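Local atomic coordinates of terminal oxygenase component of carbazole 1,9a-dioxygenase (Nocardioides aromaticivorans, PDB entry 3GCF), a protein that is the oxygenase component of a Rieske non-heme iron dioxygenase system and probably adds molecular oxygen to carbazole, using electrons passed through its [2Fe-2S] cluster. Residues D73-R78 against W101-D106; R78-S83 against S95-G100. One frame throughout, in Å; residues are numbered along the deposited sequence.

Interaction 1: residues D73-R78 against W101-D106; sequences DGCAHR and WTYDLD. With FES (Fe2/s2 (inorganic) cluster), chain Q.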
loop_
_atom_site.group_PDB
_atom_site.type_symbol
_atom_site.label_atom_id
_atom_site.label_comp_id
_atom_site.label_asym_id
_atom_site.label_seq_id
_atom_site.Cartn_x
_atom_site.Cartn_y
_atom_site.Cartn_z
ATOM N N ASP A 73 1.931 -10.911 22.415
ATOM C CA ASP A 73 1.718 -11.764 21.252
ATOM C C ASP A 73 2.970 -11.774 20.372
ATOM O O ASP A 73 2.941 -11.378 19.205
ATOM C CB ASP A 73 0.505 -11.263 20.463
ATOM C CG ASP A 73 0.096 -12.209 19.357
ATOM O OD1 ASP A 73 0.475 -13.398 19.405
ATOM O OD2 ASP A 73 -0.625 -11.767 18.441
ATOM N N GLY A 74 4.070 -12.232 20.963
ATOM C CA GLY A 74 5.344 -12.298 20.273
ATOM C C GLY A 74 6.267 -13.222 21.043
ATOM O O GLY A 74 6.522 -13.015 22.229
ATOM N N CYS A 75 6.760 -14.254 20.368
ATOM C CA CYS A 75 7.652 -15.222 20.989
ATOM C C CYS A 75 9.027 -14.599 21.229
ATOM O O CYS A 75 9.502 -13.785 20.434
ATOM C CB CYS A 75 7.779 -16.448 20.080
ATOM S SG CYS A 75 8.693 -17.839 20.777
ATOM N N ALA A 76 9.670 -14.989 22.324
ATOM C CA ALA A 76 10.992 -14.467 22.651
ATOM C C ALA A 76 12.076 -15.064 21.751
ATOM O O ALA A 76 13.147 -14.477 21.588
ATOM C CB ALA A 76 11.318 -14.761 24.116
ATOM N N HIS A 77 11.800 -16.229 21.169
ATOM C CA HIS A 77 12.771 -16.906 20.309
ATOM C C HIS A 77 13.041 -16.140 19.010
ATOM O O HIS A 77 14.091 -15.515 18.856
ATOM C CB HIS A 77 12.279 -18.319 19.985
ATOM C CG HIS A 77 13.249 -19.130 19.184
ATOM N ND1 HIS A 77 12.856 -20.186 18.388
ATOM C CD2 HIS A 77 14.598 -19.071 19.091
ATOM C CE1 HIS A 77 13.921 -20.743 17.841
ATOM N NE2 HIS A 77 14.992 -20.086 18.252
ATOM N N ARG A 78 12.098 -16.190 18.071
ATOM C CA ARG A 78 12.276 -15.484 16.808
ATOM C C ARG A 78 11.172 -14.459 16.532
ATOM O O ARG A 78 10.862 -14.151 15.381
ATOM C CB ARG A 78 12.391 -16.483 15.652
ATOM C CG ARG A 78 13.555 -17.462 15.810
ATOM C CD ARG A 78 13.783 -18.261 14.528
ATOM N NE ARG A 78 14.156 -17.376 13.428
ATOM C CZ ARG A 78 15.302 -17.447 12.760
ATOM N NH1 ARG A 78 16.204 -18.372 13.066
ATOM N NH2 ARG A 78 15.552 -16.575 11.792
ATOM N N TRP A 101 8.297 -23.306 22.221
ATOM C CA TRP A 101 8.630 -22.611 23.462
ATOM C C TRP A 101 7.302 -22.381 24.186
ATOM O O TRP A 101 6.339 -21.892 23.592
ATOM C CB TRP A 101 9.335 -21.286 23.171
ATOM C CG TRP A 101 10.786 -21.449 22.804
ATOM C CD1 TRP A 101 11.358 -22.510 22.150
ATOM C CD2 TRP A 101 11.837 -20.495 23.012
ATOM N NE1 TRP A 101 12.696 -22.272 21.937
ATOM C CE2 TRP A 101 13.017 -21.042 22.455
ATOM C CE3 TRP A 101 11.896 -19.227 23.612
ATOM C CZ2 TRP A 101 14.242 -20.366 22.480
ATOM C CZ3 TRP A 101 13.114 -18.555 23.637
ATOM C CH2 TRP A 101 14.272 -19.128 23.072
ATOM N N THR A 102 7.253 -22.744 25.463
ATOM C CA THR A 102 6.031 -22.633 26.250
ATOM C C THR A 102 6.178 -21.674 27.423
ATOM O O THR A 102 7.145 -21.739 28.186
ATOM C CB THR A 102 5.616 -24.031 26.742
ATOM O OG1 THR A 102 5.530 -24.906 25.611
ATOM C CG2 THR A 102 4.264 -23.994 27.441
ATOM N N TYR A 103 5.202 -20.788 27.571
ATOM C CA TYR A 103 5.244 -19.789 28.628
ATOM C C TYR A 103 4.140 -19.893 29.666
ATOM O O TYR A 103 3.013 -20.302 29.367
ATOM C CB TYR A 103 5.197 -18.387 28.019
ATOM C CG TYR A 103 6.223 -18.136 26.938
ATOM C CD1 TYR A 103 6.038 -18.633 25.646
ATOM C CD2 TYR A 103 7.381 -17.407 27.205
ATOM C CE1 TYR A 103 6.980 -18.407 24.647
ATOM C CE2 TYR A 103 8.331 -17.177 26.210
ATOM C CZ TYR A 103 8.121 -17.681 24.934
ATOM O OH TYR A 103 9.042 -17.443 23.945
ATOM N N ASP A 104 4.485 -19.498 30.888
ATOM C CA ASP A 104 3.562 -19.484 32.020
ATOM C C ASP A 104 2.795 -18.167 31.902
ATOM O O ASP A 104 3.396 -17.094 31.906
ATOM C CB ASP A 104 4.361 -19.507 33.329
ATOM C CG ASP A 104 3.478 -19.523 34.561
ATOM O OD1 ASP A 104 2.575 -18.664 34.675
ATOM O OD2 ASP A 104 3.697 -20.397 35.428
ATOM N N LEU A 105 1.476 -18.239 31.793
ATOM C CA LEU A 105 0.689 -17.019 31.655
ATOM C C LEU A 105 0.748 -16.087 32.864
ATOM O O LEU A 105 0.611 -14.878 32.715
ATOM C CB LEU A 105 -0.769 -17.360 31.343
ATOM C CG LEU A 105 -1.040 -18.010 29.984
ATOM C CD1 LEU A 105 -2.529 -18.287 29.855
ATOM C CD2 LEU A 105 -0.572 -17.092 28.859
ATOM N N ASP A 106 0.966 -16.635 34.055
ATOM C CA ASP A 106 1.004 -15.798 35.249
ATOM C C ASP A 106 2.201 -14.865 35.348
ATOM O O ASP A 106 2.078 -13.765 35.878
ATOM C CB ASP A 106 0.933 -16.653 36.519
ATOM C CG ASP A 106 -0.419 -17.310 36.699
ATOM O OD1 ASP A 106 -1.437 -16.679 36.339
ATOM O OD2 ASP A 106 -0.470 -18.451 37.215
HETATM FE FE1 FES Q . 8.530 -19.347 19.024
HETATM FE FE2 FES Q . 10.781 -20.455 18.021
HETATM S S1 FES Q . 9.550 -21.240 19.670
HETATM S S2 FES Q . 9.747 -18.489 17.387
#

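Interaction 2: residues R78-S83 against S95-G100; sequences RGVPFS and SCWYHG. With FES (Fe2/s2 (inorganic) cluster), chain Q.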
loop_
_atom_site.group_PDB
_atom_site.type_symbol
_atom_site.label_atom_id
_atom_site.label_comp_id
_atom_site.label_asym_id
_atom_site.label_seq_id
_atom_site.Cartn_x
_atom_site.Cartn_y
_atom_site.Cartn_z
ATOM N N ARG A 78 12.098 -16.190 18.071
ATOM C CA ARG A 78 12.276 -15.484 16.808
ATOM C C ARG A 78 11.172 -14.459 16.532
ATOM O O ARG A 78 10.862 -14.151 15.381
ATOM C CB ARG A 78 12.391 -16.483 15.652
ATOM C CG ARG A 78 13.555 -17.462 15.810
ATOM C CD ARG A 78 13.783 -18.261 14.528
ATOM N NE ARG A 78 14.156 -17.376 13.428
ATOM C CZ ARG A 78 15.302 -17.447 12.760
ATOM N NH1 ARG A 78 16.204 -18.372 13.066
ATOM N NH2 ARG A 78 15.552 -16.575 11.792
ATOM N N GLY A 79 10.575 -13.952 17.606
ATOM C CA GLY A 79 9.560 -12.918 17.504
ATOM C C GLY A 79 8.230 -13.153 16.819
ATOM O O GLY A 79 7.490 -12.193 16.617
ATOM N N VAL A 80 7.894 -14.388 16.463
ATOM C CA VAL A 80 6.613 -14.610 15.801
ATOM C C VAL A 80 5.428 -14.454 16.750
ATOM O O VAL A 80 5.544 -14.670 17.957
ATOM C CB VAL A 80 6.518 -16.019 15.155
ATOM C CG1 VAL A 80 7.649 -16.218 14.155
ATOM C CG2 VAL A 80 6.537 -17.095 16.234
ATOM N N PRO A 81 4.276 -14.026 16.217
ATOM C CA PRO A 81 3.093 -13.873 17.072
ATOM C C PRO A 81 2.438 -15.239 17.261
ATOM O O PRO A 81 2.335 -16.017 16.311
ATOM C CB PRO A 81 2.210 -12.906 16.281
ATOM C CG PRO A 81 2.614 -13.149 14.851
ATOM C CD PRO A 81 4.113 -13.299 14.945
ATOM N N PHE A 82 2.015 -15.536 18.486
ATOM C CA PHE A 82 1.376 -16.815 18.773
ATOM C C PHE A 82 0.045 -16.883 18.032
ATOM O O PHE A 82 -0.404 -17.966 17.640
ATOM C CB PHE A 82 1.096 -16.967 20.274
ATOM C CG PHE A 82 2.298 -16.762 21.147
ATOM C CD1 PHE A 82 3.430 -17.555 20.999
ATOM C CD2 PHE A 82 2.291 -15.783 22.134
ATOM C CE1 PHE A 82 4.543 -17.375 21.824
ATOM C CE2 PHE A 82 3.395 -15.597 22.960
ATOM C CZ PHE A 82 4.523 -16.395 22.805
ATOM N N SER A 83 -0.582 -15.718 17.855
ATOM C CA SER A 83 -1.881 -15.640 17.194
ATOM C C SER A 83 -1.920 -16.235 15.785
ATOM O O SER A 83 -2.997 -16.535 15.279
ATOM C CB SER A 83 -2.399 -14.192 17.192
ATOM O OG SER A 83 -1.465 -13.291 16.629
ATOM N N SER A 95 1.818 -22.215 24.141
ATOM C CA SER A 95 2.963 -22.806 23.454
ATOM C C SER A 95 3.095 -22.219 22.059
ATOM O O SER A 95 2.116 -22.140 21.321
ATOM C CB SER A 95 2.805 -24.330 23.355
ATOM O OG SER A 95 2.947 -24.959 24.621
ATOM N N CYS A 96 4.307 -21.802 21.704
ATOM C CA CYS A 96 4.548 -21.230 20.387
ATOM C C CYS A 96 4.418 -22.339 19.349
ATOM O O CYS A 96 4.890 -23.452 19.562
ATOM C CB CYS A 96 5.948 -20.615 20.323
ATOM S SG CYS A 96 6.324 -19.747 18.773
ATOM N N TRP A 97 3.771 -22.023 18.233
ATOM C CA TRP A 97 3.562 -22.966 17.143
ATOM C C TRP A 97 4.830 -23.291 16.350
ATOM O O TRP A 97 4.854 -24.263 15.598
ATOM C CB TRP A 97 2.535 -22.403 16.155
ATOM C CG TRP A 97 2.910 -21.027 15.641
ATOM C CD1 TRP A 97 2.519 -19.822 16.158
ATOM C CD2 TRP A 97 3.795 -20.722 14.550
ATOM N NE1 TRP A 97 3.104 -18.788 15.458
ATOM C CE2 TRP A 97 3.891 -19.313 14.468
ATOM C CE3 TRP A 97 4.519 -21.504 13.635
ATOM C CZ2 TRP A 97 4.684 -18.667 13.507
ATOM C CZ3 TRP A 97 5.307 -20.862 12.682
ATOM C CH2 TRP A 97 5.383 -19.458 12.626
ATOM N N TYR A 98 5.875 -22.486 16.506
ATOM C CA TYR A 98 7.092 -22.691 15.725
ATOM C C TYR A 98 8.082 -23.732 16.262
ATOM O O TYR A 98 8.350 -24.721 15.581
ATOM C CB TYR A 98 7.787 -21.341 15.506
ATOM C CG TYR A 98 8.600 -21.246 14.230
ATOM C CD1 TYR A 98 8.483 -22.207 13.221
ATOM C CD2 TYR A 98 9.503 -20.201 14.037
ATOM C CE1 TYR A 98 9.252 -22.130 12.056
ATOM C CE2 TYR A 98 10.274 -20.116 12.879
ATOM C CZ TYR A 98 10.146 -21.084 11.894
ATOM O OH TYR A 98 10.928 -21.010 10.759
ATOM N N HIS A 99 8.629 -23.517 17.460
ATOM C CA HIS A 99 9.573 -24.476 18.044
ATOM C C HIS A 99 9.097 -24.985 19.406
ATOM O O HIS A 99 9.868 -25.587 20.156
ATOM C CB HIS A 99 10.971 -23.863 18.221
ATOM C CG HIS A 99 11.530 -23.239 16.981
ATOM N ND1 HIS A 99 11.260 -21.937 16.618
ATOM C CD2 HIS A 99 12.348 -23.735 16.023
ATOM C CE1 HIS A 99 11.890 -21.659 15.489
ATOM N NE2 HIS A 99 12.556 -22.734 15.107
ATOM N N GLY A 100 7.835 -24.720 19.736
ATOM C CA GLY A 100 7.296 -25.191 21.003
ATOM C C GLY A 100 7.679 -24.480 22.293
ATOM O O GLY A 100 7.425 -25.007 23.376
HETATM FE FE1 FES Q . 8.530 -19.347 19.024
HETATM FE FE2 FES Q . 10.781 -20.455 18.021
HETATM S S1 FES Q . 9.550 -21.240 19.670
HETATM S S2 FES Q . 9.747 -18.489 17.387
#

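Interaction 1: residues D73-R78 against W101-D106
H77 and W101 lie against each other as an offset stack, the imidazole and the six-membered ring of the indole only 15° from parallel with centroids 4.6 Å apart. The offset brings H77 CB squarely over that six-membered ring, 3.5 Å from its centroid, a CH-pi contact, while CD2 and CG sit over the rim near CZ2. H77 carries CG anti to its backbone N (chi1 -176°), which takes the ring to the cluster side, and chi2 then presents ND1 to FE2 at 2.1 Å. R78 CG covers the opposite face of the imidazole, and NE2 is hydrogen-bonded to D363 of the second subunit; the ring is thus held by metal, stack and carboxylate together. The sulfide S1 lies over the same face of the indole as H77, 3.3 Å from W101 CD1, so the broad ring covers ligand and cluster at once.

Farther along strand 101-104, Y103 points its hydroxyl at C75 and A76 in the Cys-X-His loop of the Rieske [2Fe-2S] domain. A76 N donates to Y103 OH at 3.0 Å, and C75 SG, bound to FE1, lies 3.2 Å from that oxygen and at the edge of the phenol ring. A76, with its small CB, lets the phenol come this close. H77 N in turn donates to C75 SG over 3.5 Å, a long N-H...S bond.

An alanine at W101 would probably leave H77 without its stacking partner and open a gap beside S1. The H77 N-H is likely to stabilise negative charge on the thiolate and so raise the cluster's reduction potential; the nearby hydroxyl may add to this.

Interaction 2: residues R78-S83 against S95-G100
The two cluster-binding loops of the Rieske domain face each other here, with the [2Fe-2S] cluster between parts of them. On the 95-100 side, C96 SG binds FE1 at 2.3 Å and H99 ND1 binds FE2 at 2.1 Å. The 78-83 side supplies no iron ligand in this contact but packs around those that do.

V80 is the central apolar piece. Its CB lies 3.6 Å from W97 CZ2, and its CG2 reaches C96 SG and the sulfide S2, each at 3.7 Å; a branched aliphatic side chain can cover indole, thiolate and sulfide together without offering them a polar group. W97 adopts the crowded position between its own backbone N and carbonyl carbon (chi1 55°), which swings the indole across to the other loop. There NE1 donates to P81 O at 3.0 Å, a nearly straight bond of 165° with the oxygen almost in the indole plane. F82 presents an edge to C96, its CE1 3.8 Å from C96 CB, and the sulfur also lies near the plane of this ring. Y98 N gives C96 SG a long hydrogen bond, which is likely to stabilise the thiolate.

At the other end, R78 CD rests near H99 CE1, while its guanidinium forms a salt bridge with E182 of the second subunit. H99 NE2 is hydrogen-bonded to D186 and Y98 OH to N183, both of that subunit, so this end of the site is built into the interface. One cysteine and one histidine from each of two loops, Cys-X-His and Cys-X-X-His, are the hallmark of the Rieske [2Fe-2S] site.

Interactions 1 and 2 lie about 7 Å apart, centre to centre, on one [2Fe-2S] cluster in the Rieske domain. Along the chain the order is 73-78, 78-83, 95-100, 101-106: the first two segments run on through R78 in the loop after strand 67-72, and the last two follow one another from the end of strand 93-95 into strand 101-104, so interaction 2 falls within the span of interaction 1. C75 N meets V80 O at 2.7 Å, a probable hydrogen bond tightening the first loop. Together the contacts complete the four-ligand site, and both border the second subunit, consistent with electron transfer to that subunit's iron site, as in other Rieske oxygenases.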